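Local structure of 2-methyl-3-hydroxypyridine-5-carboxylic acid oxygenase (Mesorhizobium loti, 3ALJ) at residues D232-S237 / L242-E247; Y214-C217 / E221-L224. The protein probably catalyses the FAD-dependent, oxygen-consuming ring opening of 2-methyl-3-hydroxypyridine-5-carboxylic acid, a vitamin B6 breakdown product. One frame throughout, in Å; residues are numbered along the deposited sequence.

Interaction 1: D232-S237 / L242-E247; sequences DPRGSS and LEVWVE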
loop_
_atom_site.group_PDB
_atom_site.type_symbol
_atom_site.label_atom_id
_atom_site.label_comp_id
_atom_site.label_asym_id
_atom_site.label_seq_id
_atom_site.Cartn_x
_atom_site.Cartn_y
_atom_site.Cartn_z
ATOM N N ASP A 232 -21.070 10.810 10.669
ATOM C CA ASP A 232 -20.707 11.726 11.701
ATOM C C ASP A 232 -20.221 12.972 11.011
ATOM O O ASP A 232 -19.092 13.002 10.491
ATOM C CB ASP A 232 -19.644 11.100 12.619
ATOM C CG ASP A 232 -19.004 12.141 13.550
ATOM O OD1 ASP A 232 -19.381 13.347 13.625
ATOM O OD2 ASP A 232 -18.103 11.739 14.345
ATOM N N PRO A 233 -21.051 14.066 10.991
ATOM C CA PRO A 233 -20.637 15.196 10.163
ATOM C C PRO A 233 -19.410 15.959 10.696
ATOM O O PRO A 233 -18.708 16.622 9.924
ATOM C CB PRO A 233 -21.921 16.091 10.183
ATOM C CG PRO A 233 -22.579 15.810 11.464
ATOM C CD PRO A 233 -22.378 14.290 11.636
ATOM N N ARG A 234 -19.125 15.887 12.000
ATOM C CA ARG A 234 -17.988 16.553 12.535
ATOM C C ARG A 234 -16.707 15.716 12.396
ATOM O O ARG A 234 -15.692 16.195 11.963
ATOM C CB ARG A 234 -18.200 16.867 13.996
ATOM C CG ARG A 234 -19.495 17.765 14.227
ATOM C CD ARG A 234 -19.552 18.242 15.704
ATOM N NE ARG A 234 -18.399 19.112 16.021
ATOM C CZ ARG A 234 -18.057 19.467 17.270
ATOM N NH1 ARG A 234 -18.831 19.117 18.302
ATOM N NH2 ARG A 234 -17.012 20.252 17.481
ATOM N N GLY A 235 -16.788 14.454 12.833
ATOM C CA GLY A 235 -15.542 13.626 12.803
ATOM C C GLY A 235 -15.103 13.262 11.371
ATOM O O GLY A 235 -13.911 13.038 11.172
ATOM N N SER A 236 -16.004 13.385 10.361
ATOM C CA SER A 236 -15.612 13.112 8.941
ATOM C C SER A 236 -15.253 14.410 8.231
ATOM O O SER A 236 -14.880 14.375 7.025
ATOM C CB SER A 236 -16.703 12.309 8.253
ATOM O OG SER A 236 -17.883 13.144 8.078
ATOM N N SER A 237 -15.396 15.554 8.906
ATOM C CA SER A 237 -15.125 16.842 8.210
ATOM C C SER A 237 -13.705 17.037 7.876
ATOM O O SER A 237 -12.809 16.699 8.667
ATOM C CB SER A 237 -15.509 18.050 9.121
ATOM O OG SER A 237 -16.894 18.045 9.222
ATOM N N LEU A 242 -11.299 20.504 14.785
ATOM C CA LEU A 242 -10.294 20.345 15.802
ATOM C C LEU A 242 -10.950 19.975 17.101
ATOM O O LEU A 242 -10.425 19.056 17.770
ATOM C CB LEU A 242 -9.582 21.696 15.976
ATOM C CG LEU A 242 -8.520 21.659 17.051
ATOM C CD1 LEU A 242 -7.335 20.629 16.722
ATOM C CD2 LEU A 242 -7.879 23.036 17.150
ATOM N N GLU A 243 -12.059 20.630 17.494
ATOM C CA GLU A 243 -12.626 20.314 18.805
ATOM C C GLU A 243 -13.091 18.896 18.991
ATOM O O GLU A 243 -12.914 18.320 20.095
ATOM C CB GLU A 243 -13.770 21.309 19.138
ATOM C CG GLU A 243 -14.440 21.111 20.547
ATOM C CD GLU A 243 -15.751 21.891 20.708
ATOM O OE1 GLU A 243 -16.615 21.991 19.777
ATOM O OE2 GLU A 243 -15.941 22.403 21.835
ATOM N N VAL A 244 -13.675 18.274 17.977
ATOM C CA VAL A 244 -14.218 16.945 18.172
ATOM C C VAL A 244 -13.077 15.935 18.308
ATOM O O VAL A 244 -13.252 14.929 18.998
ATOM C CB VAL A 244 -15.205 16.536 17.045
ATOM C CG1 VAL A 244 -14.581 16.014 15.736
ATOM C CG2 VAL A 244 -16.246 15.642 17.509
ATOM N N TRP A 245 -11.930 16.241 17.714
ATOM C CA TRP A 245 -10.755 15.336 17.809
ATOM C C TRP A 245 -10.011 15.593 19.106
ATOM O O TRP A 245 -9.632 14.647 19.842
ATOM C CB TRP A 245 -9.830 15.451 16.586
ATOM C CG TRP A 245 -10.496 14.793 15.340
ATOM C CD1 TRP A 245 -11.157 15.396 14.337
ATOM C CD2 TRP A 245 -10.751 13.397 15.173
ATOM N NE1 TRP A 245 -11.720 14.495 13.467
ATOM C CE2 TRP A 245 -11.532 13.236 14.011
ATOM C CE3 TRP A 245 -10.353 12.244 15.863
ATOM C CZ2 TRP A 245 -11.895 11.997 13.549
ATOM C CZ3 TRP A 245 -10.712 11.016 15.391
ATOM C CH2 TRP A 245 -11.482 10.871 14.277
ATOM N N VAL A 246 -9.815 16.875 19.480
ATOM C CA VAL A 246 -9.165 17.141 20.774
ATOM C C VAL A 246 -10.023 16.625 21.951
ATOM O O VAL A 246 -9.440 16.078 22.972
ATOM C CB VAL A 246 -8.851 18.652 20.892
ATOM C CG1 VAL A 246 -8.354 19.009 22.376
ATOM C CG2 VAL A 246 -7.797 19.049 19.872
ATOM N N GLU A 247 -11.356 16.690 21.857
ATOM C CA GLU A 247 -12.196 16.206 22.976
ATOM C C GLU A 247 -11.891 14.733 23.284
ATOM O O GLU A 247 -11.841 14.364 24.471
ATOM C CB GLU A 247 -13.677 16.386 22.675
ATOM C CG GLU A 247 -14.534 15.754 23.783
ATOM C CD GLU A 247 -16.048 15.930 23.560
ATOM O OE1 GLU A 247 -16.536 15.828 22.371
ATOM O OE2 GLU A 247 -16.725 16.174 24.602
HETATM O O HOH W 1 -13.026 16.219 11.421
#

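Interaction 2: Y214-C217 / E221-L224; sequences YSPC and ELYL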
loop_
_atom_site.group_PDB
_atom_site.type_symbol
_atom_site.label_atom_id
_atom_site.label_comp_id
_atom_site.label_asym_id
_atom_site.label_seq_id
_atom_site.Cartn_x
_atom_site.Cartn_y
_atom_site.Cartn_z
ATOM N N TYR A 214 -1.945 6.334 15.430
ATOM C CA TYR A 214 -0.783 7.237 15.666
ATOM C C TYR A 214 0.479 6.486 15.226
ATOM O O TYR A 214 0.801 5.429 15.754
ATOM C CB TYR A 214 -0.792 7.580 17.207
ATOM C CG TYR A 214 0.433 8.270 17.738
ATOM C CD1 TYR A 214 1.605 7.555 18.057
ATOM C CD2 TYR A 214 0.436 9.630 17.811
ATOM C CE1 TYR A 214 2.751 8.245 18.577
ATOM C CE2 TYR A 214 1.549 10.359 18.324
ATOM C CZ TYR A 214 2.627 9.615 18.667
ATOM O OH TYR A 214 3.831 10.244 19.090
ATOM N N SER A 215 1.179 7.075 14.212
ATOM C CA SER A 215 2.179 6.300 13.465
ATOM C C SER A 215 3.447 7.127 13.181
ATOM O O SER A 215 3.558 7.843 12.165
ATOM C CB SER A 215 1.606 5.867 12.115
ATOM O OG SER A 215 0.408 5.090 12.372
ATOM N N PRO A 216 4.415 7.123 14.112
ATOM C CA PRO A 216 5.646 7.948 13.815
ATOM C C PRO A 216 6.405 7.431 12.638
ATOM O O PRO A 216 6.755 6.212 12.563
ATOM C CB PRO A 216 6.484 7.888 15.146
ATOM C CG PRO A 216 5.378 7.519 16.205
ATOM C CD PRO A 216 4.423 6.535 15.460
ATOM N N CYS A 217 6.860 8.363 11.789
ATOM C CA CYS A 217 7.588 7.983 10.571
ATOM C C CYS A 217 9.091 8.136 10.770
ATOM O O CYS A 217 9.827 7.473 10.045
ATOM C CB CYS A 217 7.132 8.902 9.383
ATOM S SG CYS A 217 5.426 8.572 8.842
ATOM N N GLU A 221 8.459 13.552 11.418
ATOM C CA GLU A 221 7.153 13.411 10.763
ATOM C C GLU A 221 6.304 12.346 11.443
ATOM O O GLU A 221 6.806 11.222 11.682
ATOM C CB GLU A 221 7.265 12.985 9.313
ATOM C CG GLU A 221 7.920 14.141 8.451
ATOM C CD GLU A 221 8.190 13.616 7.059
ATOM O OE1 GLU A 221 9.000 12.698 6.948
ATOM O OE2 GLU A 221 7.640 14.186 6.082
ATOM N N LEU A 222 5.077 12.728 11.739
ATOM C CA LEU A 222 4.071 11.822 12.371
ATOM C C LEU A 222 2.906 11.586 11.375
ATOM O O LEU A 222 2.346 12.511 10.833
ATOM C CB LEU A 222 3.462 12.484 13.599
ATOM C CG LEU A 222 2.316 11.729 14.303
ATOM C CD1 LEU A 222 2.809 10.424 14.894
ATOM C CD2 LEU A 222 1.837 12.633 15.467
ATOM N N TYR A 223 2.554 10.338 11.122
ATOM C CA TYR A 223 1.406 9.928 10.279
ATOM C C TYR A 223 0.261 9.701 11.241
ATOM O O TYR A 223 0.368 8.852 12.187
ATOM C CB TYR A 223 1.873 8.696 9.515
ATOM C CG TYR A 223 0.771 7.848 8.851
ATOM C CD1 TYR A 223 -0.386 8.423 8.316
ATOM C CD2 TYR A 223 0.987 6.473 8.751
ATOM C CE1 TYR A 223 -1.383 7.548 7.712
ATOM C CE2 TYR A 223 0.040 5.630 8.161
ATOM C CZ TYR A 223 -1.101 6.197 7.648
ATOM O OH TYR A 223 -2.077 5.371 7.060
ATOM N N LEU A 224 -0.810 10.433 11.001
ATOM C CA LEU A 224 -2.062 10.204 11.732
ATOM C C LEU A 224 -3.142 9.745 10.821
ATOM O O LEU A 224 -3.262 10.258 9.698
ATOM C CB LEU A 224 -2.606 11.497 12.358
ATOM C CG LEU A 224 -1.690 12.102 13.432
ATOM C CD1 LEU A 224 -2.300 13.418 13.950
ATOM C CD2 LEU A 224 -1.495 11.047 14.615
HETATM O O HOH W 2 -1.568 6.298 11.072
#

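Interaction 1: D232-S237 / L242-E247
G235, in the type I turn R234-S237, faces V244 on the first turn of helix 242-248, their CA atoms 6.4 Å apart. R234 carries the polar side of the contact. Its CG lies anti to the carbonyl carbon, and a bend at chi3 (63°) brings the guanidinium round to the helix. There NH2 donates to OE1 of E243 at 2.9 Å, a salt bridge that reaches the carboxylate on its anti side with the two planes 62° apart. One guanidinium face rests against V244, whose CB is 4.1 Å from CZ of R234, while CG1 of V244 packs on CA of G235 at 3.9 Å. Beyond V244, the indole of W245 meets G235 edge-on, with CZ2 3.3 Å from O of G235. Its NE1 donates to water 1 at 3.0 Å, and the same water lies within bonding distance of O of R234 and O of S237, linking the indole to the turn. On the loop side, OD1 of D232 accepts from N of G235 at 2.9 Å in an Asx motif. D241, just ahead of the helix, pairs with NE of R234 and accepts from N of V244. A leucine in place of R234 would probably leave E243 and D241 without their cationic mate. The arginine's charge is thus probably shared between two carboxylates, fastening loop to helix start.

Interaction 2: Y214-C217 / E221-L224
S215 and Y223 form a hydrogen-bonded pair near the turn end of an antiparallel beta hairpin, strands 211-216 and 221-228, inside the larger mixed sheet beside the flavin. N of Y223 donates to O of S215 at 2.9 Å, whereas the return bond from N of S215 to O of Y223 is weak, bent to 129°. Nearer the turn, N of C217 gives O of E221 a bond of 2.9 Å and 156°, straighter than that of S215 N. P216 has no N-H to offer and falls at a non-hydrogen-bonded position opposite L222, so the pairing loses no donor there. Outward bonds serve the neighbouring strands: the backbone of Y214 pairs with I200, and those of L222 and L224 pair with V184 and L182. The hydroxyls of Y214 and S215 have partners too. OH of Y214 is bonded to the carbonyl of W196, and OG of S215 to the hydroxyl of Y54 and, at 2.7 Å, to water 2, which also donates weakly to O of Y223. On one face of the sheet, Y214 has CG anti to its own N (chi1 169°), and this lays the ring across L222, whose CD1 makes a CH-pi contact 3.8 Å from the ring centroid. The ring of P216 lies alongside L222 on the same face. On the face of S215 and Y223, CB of Y223 is touched by SG of C217 at 3.6 Å, and the Y223 side chain comes within about 5 Å of the FAD. Water 2 sits over the centre of the Y223 ring, 3.2 Å above its plane.

Overall arrangement
Strand 221-228 links the two contacts: interaction 2 pairs its first half with strand 211-216, and the chain then runs through the loop of interaction 1 into helix 242-248. Their centres are 19 Å apart and they do not touch, yet W245 of interaction 1 packs on L226 and A228 of that same strand. Interaction 2 is almost wholly buried, near the flavin, and rests on backbone pairing with apolar side chains on its faces. Interaction 1 lies farther out, its centre about 26 Å from the centre of the chain, and combines a buried V244-W245 side with an exposed E243, adding a salt bridge that interaction 2 lacks.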